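Local structure of LPXTG cell wall surface protein (Streptococcus gordonii, 7AVH) at residues 85-90 and 153-158; 59-64 and 73-78; 22-27 and 43-48. The protein is a cell-wall-anchored streptococcal adhesin whose tandem SHIRT repeats, two of which make up this chain, probably hold its binding region away from the bacterial surface. One frame throughout, in Å; residues are numbered along the deposited sequence. Where two conformers were deposited one is given.

Contact 1 of 3, residues 85-90 and 153-158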
ATOM      1  N   THR A  85      -2.153   1.082   4.499  1.00 16.38           N
ATOM      2  CA  THR A  85      -2.337  -0.374   4.791  1.00 15.96           C
ATOM      3  C   THR A  85      -2.374  -0.609   6.290  1.00 14.09           C
ATOM      4  O   THR A  85      -2.021   0.232   7.086  1.00 15.58           O
ATOM      5  CB  THR A  85      -1.232  -1.197   4.130  1.00 15.65           C
ATOM      6  OG1 THR A  85       0.034  -0.720   4.587  1.00 20.62           O
ATOM      7  CG2 THR A  85      -1.282  -1.070   2.613  1.00 20.78           C
ATOM      8  N   TYR A  86      -2.706  -1.842   6.643  1.00 13.75           N
ATOM      9  CA  TYR A  86      -2.947  -2.247   8.052  1.00 12.65           C
ATOM     10  C   TYR A  86      -2.185  -3.541   8.315  1.00 12.40           C
ATOM     11  O   TYR A  86      -1.667  -4.179   7.391  1.00 15.57           O
ATOM     12  CB  TYR A  86      -4.440  -2.331   8.275  1.00 12.91           C
ATOM     13  CG  TYR A  86      -5.126  -1.000   8.104  1.00 13.88           C
ATOM     14  CD1 TYR A  86      -5.125  -0.063   9.111  1.00 14.59           C
ATOM     15  CD2 TYR A  86      -5.671  -0.617   6.913  1.00 14.67           C
ATOM     16  CE1 TYR A  86      -5.677   1.185   8.960  1.00 17.43           C
ATOM     17  CE2 TYR A  86      -6.180   0.690   6.719  1.00 16.63           C
ATOM     18  CZ  TYR A  86      -6.211   1.578   7.758  1.00 17.87           C
ATOM     19  OH  TYR A  86      -6.709   2.863   7.611  1.00 23.79           O
ATOM     20  N   LYS A  87      -2.240  -3.923   9.586  1.00 12.07           N
ATOM     21  CA  LYS A  87      -1.582  -5.152  10.072  1.00 14.03           C
ATOM     22  C   LYS A  87      -2.637  -6.112  10.613  1.00 13.17           C
ATOM     23  O   LYS A  87      -3.709  -5.736  11.005  1.00 13.99           O
ATOM     24  CB  LYS A  87      -0.583  -4.812  11.197  1.00 16.56           C
ATOM     25  CG  LYS A  87       0.539  -3.912  10.733  1.00 18.67           C
ATOM     26  CD  LYS A  87       1.601  -3.729  11.825  1.00 18.21           C
ATOM     27  CE  LYS A  87       2.687  -2.773  11.370  1.00 24.21           C
ATOM     28  NZ  LYS A  87       3.657  -2.465  12.445  1.00 28.44           N
ATOM     29  N   ALA A  88      -2.207  -7.364  10.676  1.00 12.30           N
ATOM     30  CA  ALA A  88      -2.924  -8.384  11.458  1.00 13.70           C
ATOM     31  C   ALA A  88      -1.977  -8.977  12.464  1.00 11.94           C
ATOM     32  O   ALA A  88      -0.925  -9.445  12.101  1.00 12.46           O
ATOM     33  CB  ALA A  88      -3.467  -9.455  10.552  1.00 15.75           C
ATOM     34  N   THR A  89      -2.367  -8.867  13.752  1.00 11.34           N
ATOM     35  CA  THR A  89      -1.536  -9.338  14.849  1.00 10.76           C
ATOM     36  C   THR A  89      -2.195 -10.556  15.516  1.00  9.12           C
ATOM     37  O   THR A  89      -3.364 -10.848  15.281  1.00 10.69           O
ATOM     38  CB  THR A  89      -1.376  -8.148  15.824  1.00 11.74           C
ATOM     39  OG1 THR A  89      -2.662  -7.727  16.276  1.00 13.69           O
ATOM     40  CG2 THR A  89      -0.718  -6.936  15.117  1.00 13.30           C
ATOM     41  N   HIS A  90      -1.376 -11.144  16.389  1.00  9.41           N
ATOM     42  CA  HIS A  90      -1.766 -12.404  17.066  1.00  9.76           C
ATOM     43  C   HIS A  90      -1.484 -12.237  18.517  1.00  9.79           C
ATOM     44  O   HIS A  90      -0.551 -11.600  18.975  1.00 11.75           O
ATOM     45  CB  HIS A  90      -0.933 -13.560  16.456  1.00 10.73           C
ATOM     46  CG  HIS A  90      -1.041 -13.739  14.982  1.00  9.90           C
ATOM     47  ND1 HIS A  90      -0.337 -12.932  14.081  1.00 11.83           N
ATOM     48  CD2 HIS A  90      -1.737 -14.597  14.223  1.00 12.42           C
ATOM     49  CE1 HIS A  90      -0.628 -13.341  12.870  1.00 13.77           C
ATOM     50  NE2 HIS A  90      -1.517 -14.331  12.872  1.00 13.29           N
ATOM     51  N   GLY A 153     -10.498  -0.381   7.913  1.00 22.20           N
ATOM     52  CA  GLY A 153      -9.957   0.867   8.429  1.00 20.93           C
ATOM     53  C   GLY A 153      -9.277   0.748   9.784  1.00 19.25           C
ATOM     54  O   GLY A 153      -9.220   1.729  10.534  1.00 19.58           O
ATOM     55  N   ALA A 154      -8.807  -0.456  10.122  1.00 16.38           N
ATOM     56  CA  ALA A 154      -8.071  -0.648  11.362  1.00 16.34           C
ATOM     57  C   ALA A 154      -7.276  -1.948  11.291  1.00 12.93           C
ATOM     58  O   ALA A 154      -7.668  -2.899  10.578  1.00 15.51           O
ATOM     59  CB  ALA A 154      -9.004  -0.670  12.595  1.00 18.74           C
ATOM     60  N   ASP A 155      -6.241  -2.036  12.087  1.00 13.35           N
ATOM     61  CA  ASP A 155      -5.511  -3.298  12.237  1.00 12.33           C
ATOM     62  C   ASP A 155      -6.455  -4.389  12.833  1.00 12.69           C
ATOM     63  O   ASP A 155      -7.393  -4.043  13.585  1.00 14.98           O
ATOM     64  CB  ASP A 155      -4.381  -3.070  13.237  1.00 12.43           C
ATOM     65  CG  ASP A 155      -3.274  -2.118  12.751  1.00 13.33           C
ATOM     66  OD1 ASP A 155      -3.101  -2.012  11.500  1.00 14.24           O
ATOM     67  OD2 ASP A 155      -2.573  -1.518  13.655  1.00 13.87           O
ATOM     68  N   ALA A 156      -6.220  -5.621  12.389  1.00 12.63           N
ATOM     69  CA  ALA A 156      -6.923  -6.781  12.945  1.00 13.84           C
ATOM     70  C   ALA A 156      -6.078  -7.473  13.991  1.00 13.45           C
ATOM     71  O   ALA A 156      -4.834  -7.357  14.013  1.00 15.64           O
ATOM     72  CB  ALA A 156      -7.266  -7.756  11.836  1.00 17.86           C
ATOM     73  N   HIS A 157      -6.781  -8.257  14.829  1.00 12.77           N
ATOM     74  CA  HIS A 157      -6.120  -8.974  15.918  1.00 12.23           C
ATOM     75  C   HIS A 157      -6.824 -10.327  16.113  1.00 11.35           C
ATOM     76  O   HIS A 157      -8.041 -10.347  16.167  1.00 13.30           O
ATOM     77  CB  HIS A 157      -6.181  -8.141  17.209  1.00 11.85           C
ATOM     78  CG  HIS A 157      -5.409  -8.721  18.345  1.00 11.35           C
ATOM     79  ND1 HIS A 157      -4.038  -8.777  18.329  1.00 12.41           N
ATOM     80  CD2 HIS A 157      -5.831  -9.256  19.564  1.00 12.94           C
ATOM     81  CE1 HIS A 157      -3.616  -9.325  19.500  1.00 13.06           C
ATOM     82  NE2 HIS A 157      -4.716  -9.576  20.262  1.00 14.17           N
ATOM     83  N   PHE A 158      -5.999 -11.358  16.185  1.00 10.14           N
ATOM     84  CA  PHE A 158      -6.533 -12.734  16.343  1.00 11.02           C
ATOM     85  C   PHE A 158      -5.989 -13.309  17.649  1.00 10.77           C
ATOM     86  O   PHE A 158      -4.798 -13.245  17.920  1.00 12.51           O
ATOM     87  CB  PHE A 158      -6.025 -13.586  15.185  1.00 12.61           C
ATOM     88  CG  PHE A 158      -6.595 -13.138  13.860  1.00 12.78           C
ATOM     89  CD1 PHE A 158      -7.872 -13.478  13.500  1.00 15.45           C
ATOM     90  CD2 PHE A 158      -5.831 -12.386  12.964  1.00 15.30           C
ATOM     91  CE1 PHE A 158      -8.410 -13.156  12.264  1.00 18.06           C
ATOM     92  CE2 PHE A 158      -6.386 -12.020  11.754  1.00 17.54           C
ATOM     93  CZ  PHE A 158      -7.654 -12.393  11.415  1.00 16.92           C
TER
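Parallel strand pairing joins residues 85-90 to residues 156-158 in the second SHIRT repeat, with Tyr86 and Asp155 extending the contact into the loop that leads to the later strand. The two strand axes run 4.6 Å apart at 16°, and Ala88, Thr89 and His90 face Ala156, His157 and Phe158 in turn. Three backbone bonds stitch them: Ala156 N to Lys87 O, Thr89 N to Ala156 O and Phe158 N to Thr89 O. Ahead of them Asp155 continues the pattern with its side chain, OD1 taking the N-H of Lys87 at 2.8 Å and 160°, from above the carboxylate plane. The same OD1 lies at the edge of the Tyr86 ring, one face of which rests on the Gly153-Ala154 peptide, Ala154 N being 3.7 Å above its plane. On the face carrying Thr89 and His157, the His157 ring stands anti to its backbone N (chi1 -174°), which brings ND1 within 2.7 Å of Thr89 OG1 in a hydrogen bond; NE2 is held by Glu91. On the other face Ala88 CB meets the edge of the Phe158 ring, 4.1 Å from CE2. Across its far edge strand 85-90 pairs antiparallel with strand 113-117 through Tyr86 and Ala88, while strand 156-166 has strand 137-144 as its other neighbour, so both strands lie inside the sheet.

Contact 2 of 3, residues 59-64 and 73-78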
ATOM      1  N   SER A  59       7.033  16.937 -11.909  1.00 13.23           N
ATOM      2  CA  SER A  59       7.590  18.028 -12.721  1.00 13.11           C
ATOM      3  C   SER A  59       7.516  17.605 -14.148  1.00 12.38           C
ATOM      4  O   SER A  59       7.300  16.427 -14.495  1.00 12.29           O
ATOM      5  CB  SER A  59       9.031  18.287 -12.362  1.00 18.88           C
ATOM      6  OG  SER A  59       9.865  17.175 -12.651  1.00 24.35           O
ATOM      7  N   TYR A  60       7.772  18.598 -15.018  1.00 12.74           N
ATOM      8  CA  TYR A  60       8.089  18.308 -16.420  1.00 10.60           C
ATOM      9  C   TYR A  60       9.597  17.972 -16.536  1.00 11.69           C
ATOM     10  O   TYR A  60      10.412  18.420 -15.716  1.00 16.82           O
ATOM     11  CB  TYR A  60       7.698  19.517 -17.285  1.00 11.34           C
ATOM     12  CG  TYR A  60       6.192  19.691 -17.383  1.00 10.04           C
ATOM     13  CD1 TYR A  60       5.467  18.857 -18.210  1.00  9.76           C
ATOM     14  CD2 TYR A  60       5.526  20.628 -16.636  1.00 10.80           C
ATOM     15  CE1 TYR A  60       4.105  18.940 -18.266  1.00  9.73           C
ATOM     16  CE2 TYR A  60       4.144  20.762 -16.711  1.00  9.77           C
ATOM     17  CZ  TYR A  60       3.425  19.916 -17.546  1.00  9.85           C
ATOM     18  OH  TYR A  60       2.055  20.001 -17.628  1.00 11.57           O
ATOM     19  N   ASP A  61       9.910  17.341 -17.650  1.00 12.00           N
ATOM     20  CA  ASP A  61      11.274  16.923 -17.952  1.00 13.64           C
ATOM     21  C   ASP A  61      12.231  18.108 -18.135  1.00 15.47           C
ATOM     22  O   ASP A  61      13.439  17.975 -17.925  1.00 19.65           O
ATOM     23  CB  ASP A  61      11.247  15.986 -19.160  1.00 15.10           C
ATOM     24  CG  ASP A  61      10.731  16.522 -20.484  1.00 16.51           C
ATOM     25  OD1 ASP A  61       9.832  17.382 -20.499  1.00 15.20           O
ATOM     26  OD2 ASP A  61      11.157  15.950 -21.487  1.00 27.48           O
ATOM     27  N   LYS A  62      11.656  19.183 -18.649  1.00 15.88           N
ATOM     28  CA  LYS A  62      12.351  20.458 -18.970  0.50 16.62           C
ATOM     29  C   LYS A  62      11.483  21.582 -18.393  1.00 17.13           C
ATOM     30  O   LYS A  62      10.251  21.505 -18.551  1.00 18.76           O
ATOM     31  CB  LYS A  62      12.484  20.561 -20.493  0.50 16.30           C
ATOM     32  CG  LYS A  62      13.506  19.601 -21.110  0.50 18.71           C
ATOM     33  CD  LYS A  62      13.648  19.751 -22.595  0.50 23.14           C
ATOM     34  CE  LYS A  62      12.842  18.702 -23.327  0.50 28.22           C
ATOM     35  NZ  LYS A  62      11.384  18.842 -23.086  0.50 26.07           N
ATOM     36  N   THR A  63      12.043  22.538 -17.737  1.00 18.18           N
ATOM     37  CA  THR A  63      11.135  23.611 -17.269  1.00 20.42           C
ATOM     38  C   THR A  63      10.995  24.707 -18.336  1.00 17.72           C
ATOM     39  O   THR A  63      10.128  25.562 -18.158  1.00 21.10           O
ATOM     40  CB  THR A  63      11.509  24.075 -15.885  1.00 26.22           C
ATOM     41  OG1 THR A  63      12.842  24.495 -16.017  1.00 26.49           O
ATOM     42  CG2 THR A  63      11.471  23.001 -14.810  1.00 33.67           C
ATOM     43  N   SER A  64      11.731  24.627 -19.423  1.00 16.47           N
ATOM     44  CA  SER A  64      11.591  25.525 -20.563  1.00 16.41           C
ATOM     45  C   SER A  64      12.367  24.945 -21.707  1.00 18.72           C
ATOM     46  O   SER A  64      13.238  24.130 -21.500  1.00 22.53           O
ATOM     47  CB  SER A  64      12.037  26.897 -20.206  1.00 22.32           C
ATOM     48  OG  SER A  64      13.421  26.862 -19.947  1.00 30.64           O
ATOM     49  N   HIS A  73       7.691  19.915 -26.980  1.00 11.62           N
ATOM     50  CA  HIS A  73       6.896  18.883 -26.289  1.00 10.75           C
ATOM     51  C   HIS A  73       7.468  18.709 -24.882  1.00 11.11           C
ATOM     52  O   HIS A  73       8.693  18.561 -24.727  1.00 13.10           O
ATOM     53  CB  HIS A  73       6.916  17.578 -27.071  1.00 11.23           C
ATOM     54  CG  HIS A  73       6.027  16.511 -26.532  1.00 10.40           C
ATOM     55  ND1 HIS A  73       4.653  16.637 -26.552  1.00 11.06           N
ATOM     56  CD2 HIS A  73       6.338  15.309 -25.964  1.00 12.34           C
ATOM     57  CE1 HIS A  73       4.106  15.529 -26.058  1.00 11.36           C
ATOM     58  NE2 HIS A  73       5.116  14.719 -25.710  1.00 13.15           N
ATOM     59  N   PHE A  74       6.603  18.693 -23.890  1.00  9.72           N
ATOM     60  CA  PHE A  74       6.995  18.599 -22.488  1.00 10.12           C
ATOM     61  C   PHE A  74       6.305  17.350 -21.863  1.00 10.15           C
ATOM     62  O   PHE A  74       5.112  17.190 -22.033  1.00 11.40           O
ATOM     63  CB  PHE A  74       6.500  19.830 -21.723  1.00 11.16           C
ATOM     64  CG  PHE A  74       7.224  21.098 -22.180  1.00 11.43           C
ATOM     65  CD1 PHE A  74       8.482  21.389 -21.727  1.00 13.94           C
ATOM     66  CD2 PHE A  74       6.656  21.938 -23.115  1.00 13.59           C
ATOM     67  CE1 PHE A  74       9.173  22.536 -22.129  1.00 17.12           C
ATOM     68  CE2 PHE A  74       7.358  23.057 -23.540  1.00 16.62           C
ATOM     69  CZ  PHE A  74       8.584  23.335 -23.061  1.00 17.44           C
ATOM     70  N   VAL A  75       7.105  16.580 -21.166  1.00  9.74           N
ATOM     71  CA  VAL A  75       6.640  15.325 -20.551  1.00 10.16           C
ATOM     72  C   VAL A  75       6.581  15.539 -18.999  1.00  9.98           C
ATOM     73  O   VAL A  75       7.602  15.769 -18.402  1.00 11.17           O
ATOM     74  CB  VAL A  75       7.574  14.166 -20.902  1.00 10.69           C
ATOM     75  CG1 VAL A  75       7.019  12.892 -20.232  1.00 14.66           C
ATOM     76  CG2 VAL A  75       7.689  13.961 -22.384  1.00 13.86           C
ATOM     77  N   GLY A  76       5.358  15.377 -18.460  1.00  9.48           N
ATOM     78  CA  GLY A  76       5.180  15.592 -17.031  1.00  9.72           C
ATOM     79  C   GLY A  76       4.995  14.218 -16.323  1.00  9.29           C
ATOM     80  O   GLY A  76       4.178  13.404 -16.794  1.00 11.64           O
ATOM     81  N   THR A  77       5.715  14.069 -15.238  1.00  9.36           N
ATOM     82  CA  THR A  77       5.673  12.804 -14.450  1.00 10.31           C
ATOM     83  C   THR A  77       4.824  12.984 -13.216  1.00  9.98           C
ATOM     84  O   THR A  77       4.988  13.949 -12.498  1.00 11.21           O
ATOM     85  CB  THR A  77       7.098  12.375 -14.143  1.00 13.05           C
ATOM     86  OG1 THR A  77       7.798  12.060 -15.344  1.00 17.32           O
ATOM     87  CG2 THR A  77       7.146  11.148 -13.290  1.00 17.15           C
ATOM     88  N   TRP A  78       3.940  11.959 -12.997  1.00 10.76           N
ATOM     89  CA  TRP A  78       3.186  11.816 -11.729  1.00 10.63           C
ATOM     90  C   TRP A  78       3.700  10.559 -11.025  1.00 11.54           C
ATOM     91  O   TRP A  78       3.934   9.565 -11.669  1.00 13.49           O
ATOM     92  CB  TRP A  78       1.711  11.662 -12.041  1.00 10.69           C
ATOM     93  CG  TRP A  78       1.073  12.866 -12.675  1.00  9.13           C
ATOM     94  CD1 TRP A  78       1.255  13.317 -13.972  1.00  9.88           C
ATOM     95  CD2 TRP A  78       0.104  13.723 -12.066  1.00  9.17           C
ATOM     96  NE1 TRP A  78       0.429  14.395 -14.173  1.00 10.70           N
ATOM     97  CE2 TRP A  78      -0.241  14.738 -13.032  1.00  8.91           C
ATOM     98  CE3 TRP A  78      -0.506  13.763 -10.808  1.00 11.11           C
ATOM     99  CZ2 TRP A  78      -1.180  15.689 -12.766  1.00 10.52           C
ATOM    100  CZ3 TRP A  78      -1.421  14.755 -10.532  1.00 10.45           C
ATOM    101  CH2 TRP A  78      -1.714  15.758 -11.507  1.00 10.22           C
TER
HETATM  102  O   HOH W   1      10.388  16.793 -23.889  1.00 38.42           O
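His73, where residues 73-78 begin, meets the end of Lys62: in one of two lysine conformers NZ makes a weak bond to its carbonyl O at 3.2 Å, and a water bridges this O to Asp61 OD2. Bends at chi3 and chi4 fold that conformer back, and NZ forms a weak salt bridge with Asp61 OD2. Phe74 follows, its CD1 3.6 Å from Lys62 O and its CB 3.8 Å from Tyr60 CD1, with the ring edge against the backbone of Ser64. Val75 is gripped twice by Asp61. Its N-H runs to OD1 at 170°, reaching it from above the carboxylate plane, and its O accepts from Asp61 N through a more bent bond, 135° at the hydrogen. The first is possible because Asp61 CG lies between its own N and carbonyl carbon (chi1 62°), turning the carboxylate to the strand. At Gly76 the backbones come to 4.0 Å between its CA and Tyr60 CA, in a non-hydrogen-bonded pair; Tyr60 CD1 sits 3.5 Å from Gly76 CA, where a side chain would collide with the ring. Thr77 N-H then donates to Ser59 O (N to O 2.9 Å). Beyond the other edge of 73-78 lies strand 2-10. The arrangement is the fraying end of an antiparallel strand pair in the first SHIRT repeat, where an aspartate side chain replaces the backbone acceptor as one strand leaves the sheet.

Contact 3 of 3, residues 22-27 and 43-48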
ATOM      1  N   LYS A  22      -5.071  11.810 -16.457  1.00  9.72           N
ATOM      2  CA  LYS A  22      -5.036  12.118 -17.892  1.00 10.89           C
ATOM      3  C   LYS A  22      -5.976  13.278 -18.182  1.00 10.20           C
ATOM      4  O   LYS A  22      -5.602  14.098 -19.084  1.00 11.53           O
ATOM      5  CB  LYS A  22      -5.371  10.868 -18.692  1.00 12.73           C
ATOM      6  CG  LYS A  22      -4.344   9.768 -18.546  1.00 14.06           C
ATOM      7  CD  LYS A  22      -4.697   8.544 -19.368  1.00 21.72           C
ATOM      8  CE  LYS A  22      -3.849   7.341 -19.168  1.00 27.17           C
ATOM      9  NZ  LYS A  22      -4.365   6.276 -20.075  0.50 25.47           N
ATOM     10  N   ASP A  23      -7.063  13.437 -17.512  1.00 10.22           N
ATOM     11  CA  ASP A  23      -8.032  14.502 -17.717  1.00 11.26           C
ATOM     12  C   ASP A  23      -7.401  15.888 -17.447  1.00 10.72           C
ATOM     13  O   ASP A  23      -7.997  16.889 -17.928  1.00 14.02           O
ATOM     14  CB  ASP A  23      -9.265  14.354 -16.808  1.00 12.35           C
ATOM     15  CG  ASP A  23     -10.226  13.220 -17.191  1.00 18.01           C
ATOM     16  OD1 ASP A  23     -10.198  12.762 -18.346  1.00 19.04           O
ATOM     17  OD2 ASP A  23     -11.079  12.850 -16.300  1.00 21.93           O
ATOM     18  N   LEU A  24      -6.307  15.978 -16.743  1.00  9.34           N
ATOM     19  CA  LEU A  24      -5.630  17.216 -16.360  1.00  9.56           C
ATOM     20  C   LEU A  24      -4.545  17.616 -17.393  1.00  8.73           C
ATOM     21  O   LEU A  24      -3.854  18.607 -17.117  1.00 11.15           O
ATOM     22  CB  LEU A  24      -5.054  17.089 -14.942  1.00  9.05           C
ATOM     23  CG  LEU A  24      -6.075  16.799 -13.847  1.00 10.35           C
ATOM     24  CD1 LEU A  24      -5.371  16.477 -12.570  1.00 11.50           C
ATOM     25  CD2 LEU A  24      -7.057  17.942 -13.674  1.00 13.43           C
ATOM     26  N   LEU A  25      -4.419  16.862 -18.434  1.00  8.45           N
ATOM     27  CA  LEU A  25      -3.366  17.208 -19.428  1.00  9.45           C
ATOM     28  C   LEU A  25      -3.656  18.603 -20.004  1.00  8.44           C
ATOM     29  O   LEU A  25      -4.727  18.863 -20.513  1.00 10.43           O
ATOM     30  CB  LEU A  25      -3.365  16.238 -20.560  1.00  9.95           C
ATOM     31  CG  LEU A  25      -2.161  16.392 -21.497  1.00 10.86           C
ATOM     32  CD1 LEU A  25      -0.897  16.009 -20.806  1.00  9.85           C
ATOM     33  CD2 LEU A  25      -2.373  15.558 -22.743  1.00 14.19           C
ATOM     34  N   PRO A  26      -2.658  19.525 -19.928  1.00  9.74           N
ATOM     35  CA  PRO A  26      -2.948  20.884 -20.458  1.00 10.76           C
ATOM     36  C   PRO A  26      -3.149  20.866 -21.950  1.00 10.53           C
ATOM     37  O   PRO A  26      -2.641  20.063 -22.690  1.00 11.35           O
ATOM     38  CB  PRO A  26      -1.658  21.663 -20.097  1.00 11.90           C
ATOM     39  CG  PRO A  26      -1.194  20.958 -18.838  1.00 11.48           C
ATOM     40  CD  PRO A  26      -1.417  19.517 -19.208  1.00 10.13           C
ATOM     41  N   ALA A  27      -3.906  21.882 -22.354  1.00 12.53           N
ATOM     42  CA  ALA A  27      -4.082  22.198 -23.761  1.00 13.13           C
ATOM     43  C   ALA A  27      -2.756  22.654 -24.425  1.00 11.81           C
ATOM     44  O   ALA A  27      -1.850  23.135 -23.775  1.00 12.03           O
ATOM     45  CB  ALA A  27      -5.089  23.337 -23.870  1.00 19.12           C
ATOM     46  N   PRO A  43      -0.241  21.674 -14.500  0.50 11.24           N
ATOM     47  CA  PRO A  43      -1.559  21.085 -14.332  0.50 12.23           C
ATOM     48  C   PRO A  43      -2.429  21.923 -13.363  0.50 11.33           C
ATOM     49  O   PRO A  43      -1.906  22.603 -12.466  0.50 11.99           O
ATOM     50  CB  PRO A  43      -1.201  19.699 -13.753  0.50  9.80           C
ATOM     51  CG  PRO A  43       0.210  19.427 -14.286  0.50  8.84           C
ATOM     52  CD  PRO A  43       0.858  20.777 -14.113  0.50 10.58           C
ATOM     53  N   SER A  44      -3.743  21.934 -13.609  1.00 11.47           N
ATOM     54  CA  SER A  44      -4.661  22.775 -12.813  0.50 12.47           C
ATOM     55  C   SER A  44      -4.746  22.330 -11.347  1.00 13.73           C
ATOM     56  O   SER A  44      -5.126  23.166 -10.465  1.00 18.28           O
ATOM     57  CB  SER A  44      -5.991  22.862 -13.490  0.50 13.22           C
ATOM     58  OG  SER A  44      -6.594  21.576 -13.602  0.50 14.87           O
ATOM     59  N   LYS A  45      -4.394  21.089 -11.094  1.00 11.24           N
ATOM     60  CA  LYS A  45      -4.174  20.573  -9.707  1.00 11.72           C
ATOM     61  C   LYS A  45      -3.049  19.557  -9.804  1.00 11.47           C
ATOM     62  O   LYS A  45      -2.838  19.037 -10.920  1.00 12.44           O
ATOM     63  CB  LYS A  45      -5.431  20.066  -9.053  1.00 12.10           C
ATOM     64  CG  LYS A  45      -6.051  18.870  -9.708  1.00 11.44           C
ATOM     65  CD  LYS A  45      -7.298  18.425  -8.985  1.00 11.12           C
ATOM     66  CE  LYS A  45      -7.954  17.240  -9.649  1.00 10.18           C
ATOM     67  NZ  LYS A  45      -9.092  16.717  -8.840  1.00 10.04           N
ATOM     68  N   THR A  46      -2.437  19.274  -8.636  1.00 12.10           N
ATOM     69  CA  THR A  46      -1.202  18.465  -8.606  1.00 12.23           C
ATOM     70  C   THR A  46      -1.351  17.216  -7.736  1.00 10.23           C
ATOM     71  O   THR A  46      -0.390  16.550  -7.555  1.00 12.20           O
ATOM     72  CB  THR A  46       0.022  19.250  -8.201  1.00 17.36           C
ATOM     73  OG1 THR A  46      -0.242  19.863  -6.959  1.00 23.49           O
ATOM     74  CG2 THR A  46       0.353  20.344  -9.222  1.00 21.79           C
ATOM     75  N   GLU A  47      -2.572  16.940  -7.386  1.00 11.70           N
ATOM     76  CA  GLU A  47      -2.899  15.780  -6.515  0.50 12.79           C
ATOM     77  C   GLU A  47      -4.220  15.186  -6.998  1.00 11.37           C
ATOM     78  O   GLU A  47      -5.171  15.951  -7.138  1.00 13.58           O
ATOM     79  CB  GLU A  47      -3.006  16.257  -5.066  0.50 14.95           C
ATOM     80  CG  GLU A  47      -3.120  15.144  -4.040  0.50 17.37           C
ATOM     81  CD  GLU A  47      -2.836  15.694  -2.653  0.50 27.23           C
ATOM     82  OE1 GLU A  47      -2.056  15.051  -1.939  0.50 33.54           O
ATOM     83  OE2 GLU A  47      -3.349  16.796  -2.321  0.50 26.95           O
ATOM     84  N   VAL A  48      -4.275  13.845  -7.123  1.00 11.89           N
ATOM     85  CA  VAL A  48      -5.528  13.128  -7.432  1.00 11.04           C
ATOM     86  C   VAL A  48      -5.588  11.875  -6.529  1.00 10.83           C
ATOM     87  O   VAL A  48      -4.703  11.035  -6.628  1.00 11.93           O
ATOM     88  CB  VAL A  48      -5.601  12.673  -8.890  1.00 12.56           C
ATOM     89  CG1 VAL A  48      -6.851  11.908  -9.160  1.00 17.24           C
ATOM     90  CG2 VAL A  48      -5.571  13.860  -9.848  1.00 13.75           C
TER
HETATM   91  O   HOH W   2      -4.690  20.874 -16.103  1.00 15.11           O
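Leu24 reaches out of its loop toward residues 43-48, and its two methyl branches divide the partners between them. CD1 meets Val48 tip to tip, 3.8 Å from CG2, and lies equally close to Lys45 CG. CD2 turns to the serine, 3.7 Å from Ser44 OG in one of that residue's two conformers. The lysine chain, extended beyond CG, crosses the leucine at about a right angle, so that its methylene groups at CG and CE pass by both methyls instead of meeting them end-on; CE is 4.0 Å from CD1. The Lys45 first torsion (chi1 64°) sets CG between the backbone N and the carbonyl carbon and brings the aliphatic part of the chain beside the leucine.

The backbone behind Leu24 is joined to the facing loop through water. One molecule donates to Leu24 O at 2.6 Å and accepts from Ser44 N at 2.9 Å, bridging two segments whose nearest CA atoms, those of Leu24 and Pro43, are 6.0 Å apart. Leu24 itself is presented by a type I turn from Lys22 to Leu25, closed by Leu25 N on Lys22 O at 3.1 Å. Pro26 and Pro43 approach more loosely, CG of the former 4.5 Å from N of the latter, and both also pack on Phe8 and Tyr60. Val48 has Glu20 and Val21 of helix 19-22 for further neighbours. Apolar side-chain packing and a bridging water thus join the turn after helix 19-22 to the loop entering strand 47-50, at the margin of the core of the first SHIRT repeat.

How the contacts relate
Contacts 2 and 3 belong to the first SHIRT repeat and contact 1 to the second. Contacts 2 and 3 have centres about 13 Å apart and touch directly: Tyr60 OH lies 3.6 Å from Pro26 CG, and Trp78 CH2 is 3.5 Å from Lys45 O. Contact 1 is about 40 Å from contact 2 and 36 Å from contact 3, centre to centre, without touching either. Residues 73-78 and 85-90 nevertheless lie on one long, interrupted strand, 72-94, which runs from one repeat into the next. Separate TRS molecules, probably from the crystallisation liquor, lie about 4 Å from the side chains of His157 in contact 1 and Ser44 in contact 3, where Asp23 O and Leu25 O bind a TRS amine.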